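Local coordinates for protein hexokinase (Schistosoma mansoni, PDB 1BDG) that probably catalyses the ATP-dependent phosphorylation of hexoses at their 6-hydroxyl, the first step of glycolysis, and binds glucose between its two subdomains, at residues 293-298 with 321-326; 329-334 with 362-367; 14-19 with 264-269; 315-320 with 348-353. All blocks are in the same frame, centred on the assembly; numbering follows the deposited sequence.

Contact 1. Residues 293-298 with 321-326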
# COMPACT_ATOMS: atom_id res chain seq x y z
N GLU A 293 -7.04 -8.34 -10.47
CA GLU A 293 -7.58 -7.82 -11.71
C GLU A 293 -6.66 -8.20 -12.86
O GLU A 293 -7.12 -8.41 -13.98
CB GLU A 293 -7.77 -6.30 -11.58
CG GLU A 293 -8.71 -5.64 -12.61
CD GLU A 293 -10.15 -6.21 -12.66
OE1 GLU A 293 -10.48 -7.19 -11.94
OE2 GLU A 293 -10.95 -5.69 -13.47
N LEU A 294 -5.37 -8.38 -12.57
CA LEU A 294 -4.43 -8.74 -13.63
C LEU A 294 -4.73 -10.13 -14.19
O LEU A 294 -4.72 -10.32 -15.40
CB LEU A 294 -2.97 -8.65 -13.16
CG LEU A 294 -2.24 -7.34 -13.50
CD1 LEU A 294 -0.87 -7.31 -12.89
CD2 LEU A 294 -2.16 -7.18 -15.00
N VAL A 295 -4.98 -11.09 -13.29
CA VAL A 295 -5.29 -12.46 -13.70
C VAL A 295 -6.63 -12.51 -14.40
O VAL A 295 -6.84 -13.33 -15.28
CB VAL A 295 -5.33 -13.43 -12.53
CG1 VAL A 295 -5.51 -14.84 -13.04
CG2 VAL A 295 -4.06 -13.31 -11.70
N ARG A 296 -7.56 -11.64 -14.01
CA ARG A 296 -8.85 -11.60 -14.67
C ARG A 296 -8.65 -11.12 -16.10
O ARG A 296 -9.23 -11.69 -17.03
CB ARG A 296 -9.84 -10.65 -13.98
CG ARG A 296 -11.29 -10.95 -14.38
CD ARG A 296 -12.27 -10.00 -13.78
NE ARG A 296 -12.02 -8.65 -14.24
CZ ARG A 296 -12.52 -8.13 -15.35
NH1 ARG A 296 -13.32 -8.87 -16.12
NH2 ARG A 296 -12.17 -6.90 -15.72
N HIS A 297 -7.86 -10.07 -16.27
CA HIS A 297 -7.59 -9.53 -17.60
C HIS A 297 -6.92 -10.56 -18.48
O HIS A 297 -7.29 -10.72 -19.62
CB HIS A 297 -6.76 -8.26 -17.52
CG HIS A 297 -7.59 -7.03 -17.33
ND1 HIS A 297 -8.12 -6.67 -16.11
CD2 HIS A 297 -8.05 -6.13 -18.22
CE1 HIS A 297 -8.88 -5.61 -16.26
NE2 HIS A 297 -8.86 -5.25 -17.54
N ILE A 298 -5.94 -11.28 -17.94
CA ILE A 298 -5.27 -12.30 -18.71
C ILE A 298 -6.31 -13.33 -19.13
O ILE A 298 -6.43 -13.65 -20.31
CB ILE A 298 -4.15 -12.97 -17.88
CG1 ILE A 298 -3.09 -11.94 -17.50
CG2 ILE A 298 -3.54 -14.13 -18.66
CD1 ILE A 298 -2.38 -12.22 -16.19
N ASN A 321 -13.53 -6.56 -10.80
CA ASN A 321 -13.19 -6.95 -9.42
C ASN A 321 -13.91 -8.21 -8.94
O ASN A 321 -14.06 -8.43 -7.74
CB ASN A 321 -13.44 -5.79 -8.46
CG ASN A 321 -12.47 -4.64 -8.65
OD1 ASN A 321 -12.46 -3.70 -7.87
ND2 ASN A 321 -11.64 -4.71 -9.69
N SER A 322 -14.30 -9.07 -9.88
CA SER A 322 -15.00 -10.30 -9.54
C SER A 322 -14.03 -11.38 -9.18
O SER A 322 -14.43 -12.43 -8.68
CB SER A 322 -15.87 -10.77 -10.71
OG SER A 322 -15.08 -10.99 -11.86
N LEU A 323 -12.75 -11.14 -9.48
CA LEU A 323 -11.68 -12.08 -9.19
C LEU A 323 -10.78 -11.34 -8.22
O LEU A 323 -9.92 -10.57 -8.61
CB LEU A 323 -10.92 -12.44 -10.48
CG LEU A 323 -10.16 -13.78 -10.52
CD1 LEU A 323 -9.61 -13.95 -11.91
CD2 LEU A 323 -9.03 -13.84 -9.46
N LEU A 324 -11.09 -11.51 -6.95
CA LEU A 324 -10.38 -10.90 -5.86
C LEU A 324 -8.96 -11.41 -5.79
O LEU A 324 -8.69 -12.53 -6.23
CB LEU A 324 -11.12 -11.21 -4.55
CG LEU A 324 -12.53 -10.65 -4.41
CD1 LEU A 324 -13.23 -11.35 -3.27
CD2 LEU A 324 -12.49 -9.14 -4.18
N THR A 325 -8.06 -10.61 -5.20
CA THR A 325 -6.66 -11.01 -5.03
C THR A 325 -6.61 -12.09 -3.97
O THR A 325 -5.71 -12.93 -3.96
CB THR A 325 -5.79 -9.79 -4.60
OG1 THR A 325 -5.87 -8.78 -5.61
CG2 THR A 325 -4.34 -10.18 -4.41
N ARG A 326 -7.62 -12.10 -3.11
CA ARG A 326 -7.69 -13.08 -2.03
C ARG A 326 -7.68 -14.49 -2.60
O ARG A 326 -7.14 -15.41 -1.98
CB ARG A 326 -8.95 -12.87 -1.20
CG ARG A 326 -8.82 -13.45 0.16
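R296, on helix 288-304, lies against the loop residues S322 and L323. Its CB sits 3.9 Å from L323 CD1, and the two side chains slide past each other in opposite directions. CG continues over L323 CB, 4.2 Å away, and CD comes to 3.5 Å from S322 OG, a hydroxyl hydrogen-bonded to V319 O and R316 O. A bend at chi3 (62°) then brings NE back toward its own helix. There, within helix 288-304, the guanidinium forms a side-on salt bridge with E293, NE on OE1 and NH2 on OE2 at 2.8 Å; both oxygens lie near the guanidinium plane, while both nitrogens stand above the carboxylate plane. NH1 bonds weakly to L317 O. E293 also crosses the contact: N321 N gives E293 OE1 a weak hydrogen bond of 3.3 Å, and the carboxylate and N321 amide planes stand 85° apart. V295 adds an apolar touch, CG1 to L323 CD1 at 4.3 Å. T325, near the end of the loop, probably belongs to the ATP site, as in relatives. The chemistry thus divides: L323 packs on aliphatic carbon, whereas the buried E293 carboxylate is probably kept ionised by the arginine paired with it.

Contact 2. Residues 329-334 with 362-367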
# COMPACT_ATOMS: atom_id res chain seq x y z
N THR A 329 -4.44 -16.22 -3.14
CA THR A 329 -3.85 -16.74 -1.92
C THR A 329 -3.97 -18.26 -1.94
O THR A 329 -2.95 -18.96 -2.05
CB THR A 329 -4.61 -16.16 -0.69
OG1 THR A 329 -4.30 -14.77 -0.54
CG2 THR A 329 -4.26 -16.91 0.58
N ASP A 330 -5.19 -18.79 -1.91
CA ASP A 330 -5.37 -20.24 -1.90
C ASP A 330 -4.71 -20.90 -3.11
O ASP A 330 -3.97 -21.88 -2.98
CB ASP A 330 -6.85 -20.61 -1.82
CG ASP A 330 -7.47 -20.31 -0.46
OD1 ASP A 330 -6.70 -20.06 0.51
OD2 ASP A 330 -8.73 -20.31 -0.36
N VAL A 331 -4.93 -20.29 -4.27
CA VAL A 331 -4.38 -20.80 -5.53
C VAL A 331 -2.88 -21.09 -5.46
O VAL A 331 -2.41 -22.04 -6.08
CB VAL A 331 -4.64 -19.81 -6.66
CG1 VAL A 331 -4.16 -20.37 -7.96
CG2 VAL A 331 -6.12 -19.47 -6.72
N GLU A 332 -2.16 -20.30 -4.66
CA GLU A 332 -0.71 -20.41 -4.49
C GLU A 332 -0.18 -21.63 -3.72
O GLU A 332 1.00 -21.99 -3.86
CB GLU A 332 -0.16 -19.13 -3.86
CG GLU A 332 0.35 -18.14 -4.88
CD GLU A 332 1.61 -18.63 -5.58
OE1 GLU A 332 2.62 -18.87 -4.88
OE2 GLU A 332 1.60 -18.79 -6.83
N ARG A 333 -1.04 -22.27 -2.92
CA ARG A 333 -0.66 -23.47 -2.14
C ARG A 333 -0.75 -24.76 -2.96
O ARG A 333 -0.60 -25.86 -2.42
CB ARG A 333 -1.57 -23.60 -0.91
CG ARG A 333 -1.75 -22.31 -0.12
CD ARG A 333 -2.88 -22.41 0.91
NE ARG A 333 -3.21 -21.09 1.46
CZ ARG A 333 -2.40 -20.38 2.24
NH1 ARG A 333 -1.21 -20.86 2.58
NH2 ARG A 333 -2.77 -19.19 2.69
N ASP A 334 -0.97 -24.64 -4.26
CA ASP A 334 -1.09 -25.82 -5.12
C ASP A 334 0.21 -26.46 -5.61
O ASP A 334 1.05 -25.80 -6.24
CB ASP A 334 -1.98 -25.49 -6.34
CG ASP A 334 -3.45 -25.84 -6.12
OD1 ASP A 334 -3.75 -26.73 -5.28
OD2 ASP A 334 -4.30 -25.24 -6.82
N ILE A 362 -3.66 -23.72 -16.59
CA ILE A 362 -3.45 -22.42 -17.23
C ILE A 362 -3.68 -21.28 -16.23
O ILE A 362 -2.87 -20.37 -16.15
CB ILE A 362 -4.40 -22.23 -18.47
CG1 ILE A 362 -3.88 -23.02 -19.67
CG2 ILE A 362 -4.62 -20.76 -18.78
CD1 ILE A 362 -4.80 -23.00 -20.85
N VAL A 363 -4.76 -21.36 -15.45
CA VAL A 363 -5.08 -20.32 -14.48
C VAL A 363 -4.11 -20.20 -13.29
O VAL A 363 -3.84 -19.09 -12.83
CB VAL A 363 -6.55 -20.41 -13.99
CG1 VAL A 363 -6.82 -19.44 -12.86
CG2 VAL A 363 -7.48 -20.08 -15.13
N ARG A 364 -3.57 -21.32 -12.80
CA ARG A 364 -2.62 -21.26 -11.68
C ARG A 364 -1.29 -20.65 -12.16
O ARG A 364 -0.56 -20.03 -11.40
CB ARG A 364 -2.38 -22.65 -11.07
CG ARG A 364 -1.68 -22.64 -9.71
CD ARG A 364 -0.47 -23.56 -9.70
NE ARG A 364 0.16 -23.73 -8.39
CZ ARG A 364 0.77 -22.76 -7.70
NH1 ARG A 364 0.82 -21.51 -8.18
NH2 ARG A 364 1.35 -23.03 -6.52
N TYR A 365 -0.99 -20.84 -13.43
CA TYR A 365 0.23 -20.30 -14.00
C TYR A 365 0.05 -18.78 -14.13
O TYR A 365 0.96 -18.01 -13.84
CB TYR A 365 0.50 -20.94 -15.35
CG TYR A 365 1.80 -20.53 -16.00
CD1 TYR A 365 3.01 -21.02 -15.53
CD2 TYR A 365 1.81 -19.67 -17.09
CE1 TYR A 365 4.21 -20.67 -16.15
CE2 TYR A 365 2.99 -19.31 -17.72
CZ TYR A 365 4.18 -19.81 -17.25
OH TYR A 365 5.35 -19.47 -17.89
N ALA A 366 -1.13 -18.36 -14.56
CA ALA A 366 -1.41 -16.94 -14.69
C ALA A 366 -1.22 -16.25 -13.32
O ALA A 366 -0.56 -15.22 -13.25
CB ALA A 366 -2.81 -16.72 -15.25
N CYS A 367 -1.74 -16.86 -12.26
CA CYS A 367 -1.61 -16.34 -10.88
C CYS A 367 -0.13 -16.23 -10.48
O CYS A 367 0.32 -15.16 -10.07
CB CYS A 367 -2.30 -17.25 -9.85
SG CYS A 367 -4.10 -17.23 -9.80
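R364, on helix 357-389, reaches the turn that follows helix 327-331 and carries every polar bond of the contact. Among the hydrogen bonds, two nitrogens grip a single acceptor side-on: NE and NH2 both donate to D334 O, NH2 at 2.8 Å in the carbonyl plane and on a lone pair, NE from a direction tilted 34° out of that plane. The oxygen itself lies within 4° of the guanidinium plane, which is evidence that the group is aimed at this backbone carbonyl. The charged interaction is a salt bridge from R364 NH1 to E332 OE2 at 3.1 Å, with carboxylate and guanidinium planes nearly perpendicular. V331 O adds a polar contact of another kind, lying 3.6 Å above the centre of one guanidinium face, where its partial negative charge would favour the cation. Apolar contacts complete the set: V331 CG1, anti to its backbone N, meets C367 SG at 3.6 Å and R364 CG at 3.8 Å. The methylene CB of D334 lies beside R364 NE, while the D334 carboxylate turns to T342 OG1 instead. T342 and M345 of helix 340-349 also touch V331, and T342 touches R364. On another flank of helix 357-389, Y365 rests on helix 5-16.

Contact 3. Residues 14-19 with 264-269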
# COMPACT_ATOMS: atom_id res chain seq x y z
N GLU A 14 4.01 -18.47 -23.71
CA GLU A 14 4.47 -17.48 -24.66
C GLU A 14 3.80 -16.11 -24.47
O GLU A 14 4.43 -15.06 -24.63
CB GLU A 14 4.25 -18.02 -26.08
CG GLU A 14 5.24 -17.52 -27.11
CD GLU A 14 6.68 -17.77 -26.70
OE1 GLU A 14 6.92 -18.69 -25.87
OE2 GLU A 14 7.58 -17.04 -27.21
N ILE A 15 2.52 -16.13 -24.11
CA ILE A 15 1.74 -14.91 -23.90
C ILE A 15 2.16 -14.24 -22.59
O ILE A 15 2.36 -13.01 -22.53
CB ILE A 15 0.20 -15.24 -23.93
CG1 ILE A 15 -0.17 -15.78 -25.31
CG2 ILE A 15 -0.65 -14.01 -23.56
CD1 ILE A 15 -1.34 -16.71 -25.32
N LEU A 16 2.33 -15.05 -21.55
CA LEU A 16 2.73 -14.55 -20.23
C LEU A 16 4.23 -14.36 -20.07
O LEU A 16 4.70 -13.92 -19.02
CB LEU A 16 2.18 -15.45 -19.13
CG LEU A 16 0.66 -15.52 -19.12
CD1 LEU A 16 0.22 -16.37 -17.98
CD2 LEU A 16 0.08 -14.12 -19.00
N LYS A 17 4.99 -14.61 -21.13
CA LYS A 17 6.44 -14.45 -21.06
C LYS A 17 6.88 -13.02 -20.69
O LYS A 17 7.83 -12.85 -19.93
CB LYS A 17 7.11 -14.93 -22.36
CG LYS A 17 8.54 -15.37 -22.17
CD LYS A 17 9.07 -16.19 -23.32
CE LYS A 17 10.59 -16.22 -23.21
NZ LYS A 17 11.31 -17.02 -24.24
N PRO A 18 6.18 -11.98 -21.16
CA PRO A 18 6.59 -10.62 -20.80
C PRO A 18 6.55 -10.33 -19.31
O PRO A 18 6.97 -9.26 -18.90
CB PRO A 18 5.58 -9.75 -21.55
CG PRO A 18 5.37 -10.53 -22.77
CD PRO A 18 5.16 -11.92 -22.22
N PHE A 19 5.95 -11.24 -18.53
CA PHE A 19 5.89 -11.11 -17.06
C PHE A 19 7.13 -11.72 -16.42
O PHE A 19 7.47 -11.39 -15.30
CB PHE A 19 4.68 -11.83 -16.47
CG PHE A 19 3.39 -11.12 -16.67
CD1 PHE A 19 2.71 -11.22 -17.88
CD2 PHE A 19 2.81 -10.40 -15.64
CE1 PHE A 19 1.47 -10.62 -18.06
CE2 PHE A 19 1.56 -9.79 -15.81
CZ PHE A 19 0.89 -9.90 -17.03
N THR A 264 3.07 -4.70 -19.54
CA THR A 264 2.43 -5.53 -20.58
C THR A 264 1.05 -4.99 -20.93
O THR A 264 0.58 -4.01 -20.33
CB THR A 264 2.29 -6.98 -20.10
OG1 THR A 264 1.33 -7.04 -19.04
CG2 THR A 264 3.61 -7.52 -19.60
N GLN A 265 0.39 -5.63 -21.89
CA GLN A 265 -0.94 -5.20 -22.33
C GLN A 265 -2.03 -5.41 -21.29
O GLN A 265 -3.05 -4.72 -21.28
CB GLN A 265 -1.35 -5.85 -23.67
CG GLN A 265 -1.25 -7.38 -23.70
CD GLN A 265 -2.09 -8.02 -24.80
OE1 GLN A 265 -3.31 -8.17 -24.68
NE2 GLN A 265 -1.43 -8.43 -25.87
N PHE A 266 -1.80 -6.37 -20.40
CA PHE A 266 -2.72 -6.69 -19.34
C PHE A 266 -2.65 -5.56 -18.31
O PHE A 266 -3.64 -5.19 -17.69
CB PHE A 266 -2.31 -8.02 -18.74
CG PHE A 266 -2.18 -9.11 -19.76
CD1 PHE A 266 -3.30 -9.58 -20.45
CD2 PHE A 266 -0.94 -9.65 -20.07
CE1 PHE A 266 -3.19 -10.56 -21.43
CE2 PHE A 266 -0.82 -10.63 -21.05
CZ PHE A 266 -1.95 -11.09 -21.73
N ASP A 267 -1.45 -5.01 -18.16
CA ASP A 267 -1.20 -3.90 -17.25
C ASP A 267 -1.88 -2.64 -17.81
O ASP A 267 -2.41 -1.81 -17.06
CB ASP A 267 0.32 -3.66 -17.11
CG ASP A 267 1.01 -4.70 -16.23
OD1 ASP A 267 0.49 -5.01 -15.13
OD2 ASP A 267 2.09 -5.18 -16.61
N LYS A 268 -1.88 -2.52 -19.14
CA LYS A 268 -2.47 -1.37 -19.82
C LYS A 268 -3.99 -1.40 -19.86
O LYS A 268 -4.62 -0.38 -19.62
CB LYS A 268 -1.90 -1.22 -21.23
CG LYS A 268 -0.43 -0.97 -21.24
CD LYS A 268 0.15 -0.84 -22.62
CE LYS A 268 1.66 -0.80 -22.48
NZ LYS A 268 2.40 -0.28 -23.64
N SER A 269 -4.58 -2.55 -20.16
CA SER A 269 -6.04 -2.63 -20.20
C SER A 269 -6.65 -2.69 -18.81
O SER A 269 -7.85 -2.47 -18.64
CB SER A 269 -6.51 -3.79 -21.05
OG SER A 269 -6.08 -5.02 -20.51
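A capping box opens helix 265-272, and its N-cap residue, T264, packs with F266 against the end of helix 5-16 and the 3-10 turn after it. T264 N donates to D267 OD2 at 3.1 Å and almost straight (174°), and the bond falls on the anti lone pair of D267 OD2. T264 CG2, anti to the carbonyl carbon, meets P18 and F19: this methyl touches P18 CB at 3.6 Å and stands 4.0 Å above one face of the F19 ring, offset toward its rim. The F19 and F266 rings touch at their edges without stacking, with centroids 5.8 Å apart and planes at 29°; F266 CD2 lies at the edge of the F19 ring. I15 CG2 approaches the edge of the F266 ring, 3.7 Å from CZ, and L16 CD2 lies 4.1 Å from F266 CE2. No hydrogen bond crosses between the segments, so the contact is apolar apart from the threonine hydroxyl near F19. D267 OD2 has a second partner in R373 of helix 357-389, whose V370 also touches F19. The bond from T264 N to D267 OD2 is the firm half of the capping box, the threonine hydroxyl accepting only weakly from F266 N, and the motif caps the first turn of helix 265-272.

Contact 4. Residues 315-320 with 348-353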
# COMPACT_ATOMS: atom_id res chain seq x y z
N GLU A 315 -20.60 -15.13 -16.57
CA GLU A 315 -21.23 -13.85 -16.21
C GLU A 315 -20.41 -13.09 -15.18
O GLU A 315 -20.09 -11.91 -15.38
CB GLU A 315 -22.66 -14.09 -15.68
N ARG A 316 -20.01 -13.79 -14.12
CA ARG A 316 -19.22 -13.24 -13.03
C ARG A 316 -17.98 -12.48 -13.50
O ARG A 316 -17.84 -11.28 -13.25
CB ARG A 316 -18.82 -14.36 -12.07
CG ARG A 316 -17.85 -13.92 -10.97
CD ARG A 316 -18.53 -13.62 -9.62
NE ARG A 316 -17.58 -12.98 -8.70
CZ ARG A 316 -17.55 -13.12 -7.38
NH1 ARG A 316 -18.43 -13.92 -6.77
NH2 ARG A 316 -16.64 -12.46 -6.67
N LEU A 317 -17.09 -13.16 -14.23
CA LEU A 317 -15.86 -12.54 -14.74
C LEU A 317 -16.06 -11.43 -15.80
O LEU A 317 -15.15 -11.13 -16.57
CB LEU A 317 -14.92 -13.62 -15.28
CG LEU A 317 -14.33 -14.53 -14.21
CD1 LEU A 317 -13.83 -15.84 -14.81
CD2 LEU A 317 -13.23 -13.77 -13.45
N LYS A 318 -17.29 -10.91 -15.89
CA LYS A 318 -17.58 -9.82 -16.81
C LYS A 318 -17.58 -8.56 -15.97
O LYS A 318 -17.15 -7.50 -16.42
CB LYS A 318 -18.93 -10.02 -17.49
CG LYS A 318 -18.91 -11.09 -18.63
N VAL A 319 -18.02 -8.72 -14.72
CA VAL A 319 -18.09 -7.68 -13.69
C VAL A 319 -16.65 -7.41 -13.19
O VAL A 319 -15.95 -8.34 -12.81
CB VAL A 319 -18.89 -8.22 -12.47
CG1 VAL A 319 -19.04 -7.15 -11.37
CG2 VAL A 319 -20.25 -8.73 -12.91
N ARG A 320 -16.22 -6.15 -13.19
CA ARG A 320 -14.87 -5.86 -12.70
C ARG A 320 -14.75 -6.21 -11.21
O ARG A 320 -15.74 -6.18 -10.47
CB ARG A 320 -14.50 -4.38 -12.94
N ASP A 348 -16.38 -22.55 -7.70
CA ASP A 348 -17.02 -21.98 -6.54
C ASP A 348 -17.03 -20.47 -6.35
O ASP A 348 -18.08 -19.88 -6.03
CB ASP A 348 -16.47 -22.65 -5.30
CG ASP A 348 -17.32 -23.79 -4.86
OD1 ASP A 348 -18.44 -23.48 -4.41
OD2 ASP A 348 -16.88 -24.96 -4.97
N ASP A 349 -15.86 -19.83 -6.45
CA ASP A 349 -15.82 -18.39 -6.27
C ASP A 349 -16.31 -17.71 -7.54
O ASP A 349 -17.24 -16.91 -7.49
CB ASP A 349 -14.42 -17.92 -5.84
CG ASP A 349 -14.02 -18.42 -4.44
OD1 ASP A 349 -14.89 -18.47 -3.54
OD2 ASP A 349 -12.84 -18.76 -4.25
N LEU A 350 -15.77 -18.11 -8.70
CA LEU A 350 -16.16 -17.51 -9.98
C LEU A 350 -17.34 -18.20 -10.69
O LEU A 350 -17.79 -17.75 -11.75
CB LEU A 350 -14.97 -17.44 -10.93
CG LEU A 350 -13.74 -16.71 -10.40
CD1 LEU A 350 -12.61 -16.76 -11.42
CD2 LEU A 350 -14.09 -15.27 -10.04
N HIS A 351 -17.82 -19.29 -10.11
CA HIS A 351 -18.93 -20.04 -10.70
C HIS A 351 -18.74 -20.42 -12.19
O HIS A 351 -19.74 -20.57 -12.91
CB HIS A 351 -20.25 -19.25 -10.56
CG HIS A 351 -20.54 -18.77 -9.17
ND1 HIS A 351 -19.65 -18.90 -8.12
CD2 HIS A 351 -21.62 -18.12 -8.67
CE1 HIS A 351 -20.17 -18.36 -7.03
NE2 HIS A 351 -21.36 -17.88 -7.34
N VAL A 352 -17.51 -20.52 -12.68
CA VAL A 352 -17.33 -20.92 -14.08
C VAL A 352 -18.12 -22.23 -14.25
O VAL A 352 -17.92 -23.18 -13.50
CB VAL A 352 -15.86 -21.22 -14.41
CG1 VAL A 352 -15.72 -21.56 -15.89
CG2 VAL A 352 -14.98 -20.04 -14.08
N PRO A 353 -19.04 -22.28 -15.23
CA PRO A 353 -19.93 -23.39 -15.61
C PRO A 353 -19.28 -24.77 -15.86
O PRO A 353 -19.58 -25.74 -15.16
CB PRO A 353 -20.59 -22.86 -16.88
CG PRO A 353 -20.66 -21.42 -16.63
CD PRO A 353 -19.29 -21.12 -16.10
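R316, L350 and L317 have the most surface buried here, and they meet where the loop after helix 288-304 passes the end of helix 340-349. R316 sets CB and CG against the L350 backbone: CB is 3.6 Å from L350 O and CG, anti to the backbone N (chi1 174°), is 4.1 Å from L350 CA. The same CG lies 4.1 Å from L350 CD2. Farther out, D349 O stands over one face of the guanidinium, 3.3 Å from R316 NH1, but the angle is too poor for a hydrogen bond. L317 and L350 cross at about a right angle. Both methyls of L317, CD1 and CD2, rest against L350 CD1, each at 3.7 Å; L317 CD2 also reaches L350 CD2 at 3.8 Å. V352 CG2 makes a looser touch with L317 CD1, at 4.4 Å. Y327, assigned to the ATP site by similarity, packs on R316, D349 and L350 alike, joining helix 327-331 to this corner. With no hydrogen bond or salt bridge between the two segments, their association rests mainly on van der Waals contact of leucine methyls and of arginine methylenes against the backbone, while the carbonyl over the guanidinium face would add at most a modest electrostatic attraction.

Overall arrangement
Contacts 1, 2 and 3 meet around helix 288-304. V295 of contact 1 packs on A366 and C367 of contact 2, V295 CG1 lying 4.0 Å from A366 CB, and I298 CG2 of contact 1 lies 3.6 Å from L16 CD2 of contact 3. Contact 4 is about 10 Å from contact 1 between centres, and the two alternate along the chain; S322 O of contact 1 lies close to L350 CD2 of contact 4. Contacts 3 and 4 are farthest apart, their centres about 22 Å from one another. Contacts 1 and 2 hold residues of the ATP site inferred by similarity, and the side chain of N321 in contact 1 comes to about 10 Å from that of K162, a glucose-binding residue.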